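Local coordinates for UDP-N-acetylenolpyruvoylglucosamine reductase (Listeria monocytogenes, PDB 3TX1), which probably catalyses, with FAD as cofactor, the NADPH-dependent reduction of UDP-N-acetylenolpyruvoylglucosamine to UDP-N-acetylmuramate in peptidoglycan biosynthesis, at residues N114-A119 with D207-L212; Q108-N113 with S121-I126. All coordinates share one frame; numbering follows the deposited sequence.

Contact 1: N114-A119 with D207-L212; sequences NTQIVA and DATFSL
Ile117 and Phe210 face each other as an antiparallel hydrogen-bonded pair. Ile117 N donates to Phe210 O at 3.0 Å, and Phe210 N donates back to Ile117 O. Ala119 and Ala208 form the second such pair, and Leu212 N reaches Thr115 O at a less straight 138°. Strands 116-120 and 204-214 are thus neighbours in the antiparallel sheet of the PCMH-type FAD-binding domain. Gln116, on the sheet face of Val118, Thr209 and Ser211, lies across the partner strand. Its CB is 3.6 Å from Phe210 O. CG stays beside that oxygen and nears Ser211 CA. From there the chain runs extended (chi2 -171°) and carries the amide past CD to Thr209 and Ser211. OE1 lies 3.4 Å from Thr209 CG2, while NE2 comes to 3.2 Å from Ser211 OG. That hydroxyl is hydrogen-bonded to Glu170 of the next strand, 169-175. On the other face, Ile117 CD1 meets Leu212 CD1 at 3.7 Å, and Ile117 CG2 packs against Phe210 CD1 at 4.0 Å. The methyl of Ala119 sits at the edge of the Phe210 ring. Helices 125-134 and 150-156 cover this apolar face.

Contact 2: Q108-N113 with S121-I126; sequences QTIERN and SGAKLI
Gln108 and Ala123 bring the two backbones closest, with their CA atoms 4.5 Å apart. Residues 108-109 are loop and lead into strand 110-113. Across from them Gly122 and Ala123 are loop as well, and Lys124 is the N-cap of helix 125-134. Past Ile110 the strand runs away from the second segment, and residues 111-113 have no part in the contact. The methyl of Ala123 is the point where Gln108 and Ile110 converge. Its CB points toward the other segment and lies 3.5 Å from Gln108 O. The same methyl meets Ile110, whose CG1 is 4.1 Å away and whose CD1 is about as near. Ile110 reaches it with the ethyl branch: CG1 stands beside the backbone N and CD1 extends onward (chi2 -160°). The contact there is purely apolar. The side chain of Gln108 lies on the solvent side: its CB points away from the second segment, and its CG passes Gly122 O at 4.3 Å. Ser121 touches the FAD, so the turn borders the cofactor pocket. Ala123 is hydrogen-bonded through its backbone to Ile150 and also packs on that side chain, at the start of helix 150-156. Ile110 continues onto Asp127, Thr128 and Phe131 of helix 125-134, joining the edge of the sheet to that helix.

Overall arrangement
The centres of contacts 1 and 2 lie 9 Å apart, on the same side of the chain's centre. Along the chain their segments alternate: 108-113, 114-119, 121-126, then 207-212. The first two form a hairpin, strands 110-113 and 116-120, and Glu111 N probably bonds to Val118 O. The chain then turns past the FAD pocket into helix 125-134. Much later, strand 204-214 pairs with the side of 116-120 away from 110-113. Contact 1 thus ties the hairpin into the antiparallel sheet, and contact 2 joins its start to the turn before the helix. Helix 125-134 packs beside both, within the FAD-binding domain.

Contact 1: N114-A119 with D207-L212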
loop_
_atom_site.group_PDB
_atom_site.type_symbol
_atom_site.label_atom_id
_atom_site.label_comp_id
_atom_site.label_asym_id
_atom_site.label_seq_id
_atom_site.Cartn_x
_atom_site.Cartn_y
_atom_site.Cartn_z
ATOM N N ASN A 114 9.346 -24.989 -4.818
ATOM C CA ASN A 114 8.344 -26.089 -4.766
ATOM C C ASN A 114 6.949 -25.431 -4.838
ATOM O O ASN A 114 6.725 -24.624 -5.733
ATOM C CB ASN A 114 8.568 -27.134 -3.623
ATOM C CG ASN A 114 7.577 -27.020 -2.455
ATOM O OD1 ASN A 114 7.553 -26.032 -1.706
ATOM N ND2 ASN A 114 6.792 -28.092 -2.258
ATOM N N THR A 115 6.046 -25.735 -3.908
ATOM C CA THR A 115 4.703 -25.159 -3.920
ATOM C C THR A 115 4.672 -23.742 -3.282
ATOM O O THR A 115 3.617 -23.081 -3.217
ATOM C CB THR A 115 3.655 -26.090 -3.255
ATOM O OG1 THR A 115 4.020 -26.328 -1.896
ATOM C CG2 THR A 115 3.529 -27.440 -3.995
ATOM N N GLN A 116 5.843 -23.251 -2.878
ATOM C CA GLN A 116 5.944 -21.957 -2.200
ATOM C C GLN A 116 6.555 -20.803 -2.988
ATOM O O GLN A 116 7.557 -20.971 -3.713
ATOM C CB GLN A 116 6.681 -22.106 -0.872
ATOM C CG GLN A 116 5.891 -22.866 0.176
ATOM C CD GLN A 116 6.532 -22.810 1.550
ATOM O OE1 GLN A 116 7.652 -22.326 1.719
ATOM N NE2 GLN A 116 5.808 -23.305 2.549
ATOM N N ILE A 117 5.965 -19.625 -2.789
ATOM C CA ILE A 117 6.459 -18.412 -3.420
ATOM C C ILE A 117 7.126 -17.405 -2.451
ATOM O O ILE A 117 6.561 -17.046 -1.404
ATOM C CB ILE A 117 5.391 -17.770 -4.345
ATOM C CG1 ILE A 117 5.308 -18.587 -5.647
ATOM C CG2 ILE A 117 5.751 -16.327 -4.669
ATOM C CD1 ILE A 117 4.187 -18.203 -6.577
ATOM N N VAL A 118 8.361 -17.024 -2.790
ATOM C CA VAL A 118 9.131 -16.036 -2.032
ATOM C C VAL A 118 9.315 -14.798 -2.874
ATOM O O VAL A 118 9.806 -14.890 -4.009
ATOM C CB VAL A 118 10.504 -16.569 -1.498
ATOM C CG1 VAL A 118 11.658 -15.614 -1.819
ATOM C CG2 VAL A 118 10.429 -16.837 0.002
ATOM N N ALA A 119 8.911 -13.658 -2.301
ATOM C CA ALA A 119 8.995 -12.351 -2.962
ATOM C C ALA A 119 9.513 -11.287 -2.022
ATOM O O ALA A 119 9.135 -11.263 -0.853
ATOM C CB ALA A 119 7.629 -11.937 -3.478
ATOM N N ASP A 207 10.982 -9.553 2.867
ATOM C CA ASP A 207 10.481 -10.504 1.868
ATOM C C ASP A 207 9.395 -11.371 2.475
ATOM O O ASP A 207 9.273 -11.446 3.699
ATOM C CB ASP A 207 11.585 -11.310 1.166
ATOM C CG ASP A 207 12.376 -12.182 2.118
ATOM O OD1 ASP A 207 13.640 -12.118 2.129
ATOM O OD2 ASP A 207 11.725 -12.913 2.886
ATOM N N ALA A 208 8.582 -11.974 1.618
ATOM C CA ALA A 208 7.454 -12.779 2.080
ATOM C C ALA A 208 7.379 -14.173 1.423
ATOM O O ALA A 208 7.777 -14.345 0.252
ATOM C CB ALA A 208 6.154 -12.012 1.871
ATOM N N THR A 209 6.894 -15.153 2.191
ATOM C CA THR A 209 6.737 -16.536 1.705
ATOM C C THR A 209 5.282 -16.957 1.762
ATOM O O THR A 209 4.678 -17.012 2.844
ATOM C CB THR A 209 7.483 -17.580 2.565
ATOM O OG1 THR A 209 8.889 -17.332 2.565
ATOM C CG2 THR A 209 7.268 -18.944 1.987
ATOM N N PHE A 210 4.722 -17.273 0.600
ATOM C CA PHE A 210 3.334 -17.732 0.529
ATOM C C PHE A 210 3.235 -19.251 0.274
ATOM O O PHE A 210 3.888 -19.774 -0.643
ATOM C CB PHE A 210 2.621 -16.990 -0.575
ATOM C CG PHE A 210 2.848 -15.509 -0.570
ATOM C CD1 PHE A 210 3.759 -14.938 -1.454
ATOM C CD2 PHE A 210 2.101 -14.674 0.261
ATOM C CE1 PHE A 210 3.950 -13.568 -1.492
ATOM C CE2 PHE A 210 2.281 -13.303 0.234
ATOM C CZ PHE A 210 3.208 -12.754 -0.645
ATOM N N SER A 211 2.455 -19.948 1.109
ATOM C CA SER A 211 2.202 -21.402 0.990
ATOM C C SER A 211 1.087 -21.689 -0.025
ATOM O O SER A 211 -0.094 -21.677 0.329
ATOM C CB SER A 211 1.754 -21.966 2.331
ATOM O OG SER A 211 2.840 -22.327 3.141
ATOM N N LEU A 212 1.405 -21.982 -1.266
ATOM C CA LEU A 212 0.336 -22.222 -2.206
ATOM C C LEU A 212 0.088 -23.700 -2.475
ATOM O O LEU A 212 0.759 -24.555 -1.961
ATOM C CB LEU A 212 0.585 -21.468 -3.502
ATOM C CG LEU A 212 0.986 -20.001 -3.428
ATOM C CD1 LEU A 212 1.104 -19.379 -4.797
ATOM C CD2 LEU A 212 0.124 -19.179 -2.502
#

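Contact 2: Q108-N113 with S121-I126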
loop_
_atom_site.group_PDB
_atom_site.type_symbol
_atom_site.label_atom_id
_atom_site.label_comp_id
_atom_site.label_asym_id
_atom_site.label_seq_id
_atom_site.Cartn_x
_atom_site.Cartn_y
_atom_site.Cartn_z
ATOM N N GLN A 108 13.407 -6.246 -5.217
ATOM C CA GLN A 108 12.407 -6.708 -6.203
ATOM C C GLN A 108 12.182 -8.200 -6.467
ATOM O O GLN A 108 11.187 -8.575 -7.072
ATOM C CB GLN A 108 12.746 -6.077 -7.556
ATOM C CG GLN A 108 12.077 -4.735 -7.795
ATOM C CD GLN A 108 12.386 -4.173 -9.172
ATOM O OE1 GLN A 108 13.473 -3.624 -9.401
ATOM N NE2 GLN A 108 11.427 -4.296 -10.098
ATOM N N THR A 109 13.110 -9.045 -6.061
ATOM C CA THR A 109 13.040 -10.483 -6.330
ATOM C C THR A 109 11.796 -11.320 -6.031
ATOM O O THR A 109 11.197 -11.216 -4.954
ATOM C CB THR A 109 14.226 -11.165 -5.677
ATOM O OG1 THR A 109 15.225 -11.323 -6.679
ATOM C CG2 THR A 109 13.830 -12.518 -5.128
ATOM N N ILE A 110 11.468 -12.202 -6.982
ATOM C CA ILE A 110 10.361 -13.142 -6.863
ATOM C C ILE A 110 10.877 -14.551 -7.204
ATOM O O ILE A 110 11.388 -14.761 -8.305
ATOM C CB ILE A 110 9.220 -12.795 -7.848
ATOM C CG1 ILE A 110 8.903 -11.295 -7.846
ATOM C CG2 ILE A 110 7.982 -13.643 -7.572
ATOM C CD1 ILE A 110 7.526 -10.968 -8.392
ATOM N N GLU A 111 10.720 -15.525 -6.301
ATOM C CA GLU A 111 11.253 -16.876 -6.562
ATOM C C GLU A 111 10.300 -18.075 -6.451
ATOM O O GLU A 111 9.343 -18.067 -5.672
ATOM C CB GLU A 111 12.506 -17.159 -5.700
ATOM C CG GLU A 111 13.682 -16.189 -5.837
ATOM C CD GLU A 111 14.148 -15.956 -7.270
ATOM O OE1 GLU A 111 13.892 -16.779 -8.190
ATOM O OE2 GLU A 111 14.798 -14.920 -7.471
ATOM N N ARG A 112 10.646 -19.125 -7.189
ATOM C CA ARG A 112 9.960 -20.405 -7.159
ATOM C C ARG A 112 10.608 -21.284 -6.136
ATOM O O ARG A 112 11.804 -21.409 -6.092
ATOM C CB ARG A 112 10.037 -21.092 -8.540
ATOM C CG ARG A 112 11.203 -22.079 -8.760
ATOM C CD ARG A 112 10.759 -23.540 -8.931
ATOM N NE ARG A 112 11.756 -24.539 -8.535
ATOM C CZ ARG A 112 11.667 -25.319 -7.466
ATOM N NH1 ARG A 112 10.652 -25.208 -6.647
ATOM N NH2 ARG A 112 12.604 -26.200 -7.204
ATOM N N ASN A 113 9.808 -21.911 -5.310
ATOM C CA ASN A 113 10.362 -22.821 -4.305
ATOM C C ASN A 113 9.403 -23.973 -3.957
ATOM O O ASN A 113 8.767 -23.954 -2.904
ATOM C CB ASN A 113 10.670 -21.992 -3.060
ATOM C CG ASN A 113 11.029 -22.842 -1.862
ATOM O OD1 ASN A 113 11.436 -24.021 -1.996
ATOM N ND2 ASN A 113 10.866 -22.252 -0.665
ATOM N N SER A 121 10.068 -7.337 -0.531
ATOM C CA SER A 121 9.010 -6.420 -0.140
ATOM C C SER A 121 8.754 -5.286 -1.106
ATOM O O SER A 121 7.748 -4.569 -0.975
ATOM C CB SER A 121 9.260 -5.884 1.250
ATOM O OG SER A 121 10.349 -5.006 1.217
ATOM N N GLY A 122 9.651 -5.148 -2.084
ATOM C CA GLY A 122 9.577 -4.067 -3.069
ATOM C C GLY A 122 8.939 -4.585 -4.339
ATOM O O GLY A 122 8.707 -3.829 -5.277
ATOM N N ALA A 123 8.671 -5.886 -4.376
ATOM C CA ALA A 123 8.003 -6.493 -5.519
ATOM C C ALA A 123 6.548 -6.057 -5.557
ATOM O O ALA A 123 5.953 -5.797 -4.521
ATOM C CB ALA A 123 8.092 -8.019 -5.458
ATOM N N LYS A 124 5.989 -5.980 -6.755
ATOM C CA LYS A 124 4.621 -5.588 -6.920
ATOM C C LYS A 124 3.822 -6.790 -6.674
ATOM O O LYS A 124 4.204 -7.882 -7.079
ATOM C CB LYS A 124 4.364 -5.049 -8.313
ATOM C CG LYS A 124 4.809 -3.613 -8.408
ATOM C CD LYS A 124 4.801 -3.103 -9.818
ATOM C CE LYS A 124 5.183 -1.635 -9.777
ATOM N NZ LYS A 124 4.986 -1.029 -11.127
ATOM N N LEU A 125 2.729 -6.603 -5.953
ATOM C CA LEU A 125 1.854 -7.722 -5.673
ATOM C C LEU A 125 1.259 -8.314 -6.954
ATOM O O LEU A 125 1.010 -9.496 -7.011
ATOM C CB LEU A 125 0.735 -7.289 -4.752
ATOM C CG LEU A 125 -0.208 -8.398 -4.333
ATOM C CD1 LEU A 125 0.586 -9.575 -3.800
ATOM C CD2 LEU A 125 -1.190 -7.912 -3.274
ATOM N N ILE A 126 1.027 -7.504 -7.977
ATOM C CA ILE A 126 0.414 -8.014 -9.165
ATOM C C ILE A 126 1.341 -9.000 -9.883
ATOM O O ILE A 126 0.891 -10.048 -10.391
ATOM C CB ILE A 126 -0.089 -6.878 -10.068
ATOM C CG1 ILE A 126 -1.340 -6.262 -9.427
ATOM C CG2 ILE A 126 -0.411 -7.423 -11.454
ATOM C CD1 ILE A 126 -1.928 -5.036 -10.120
#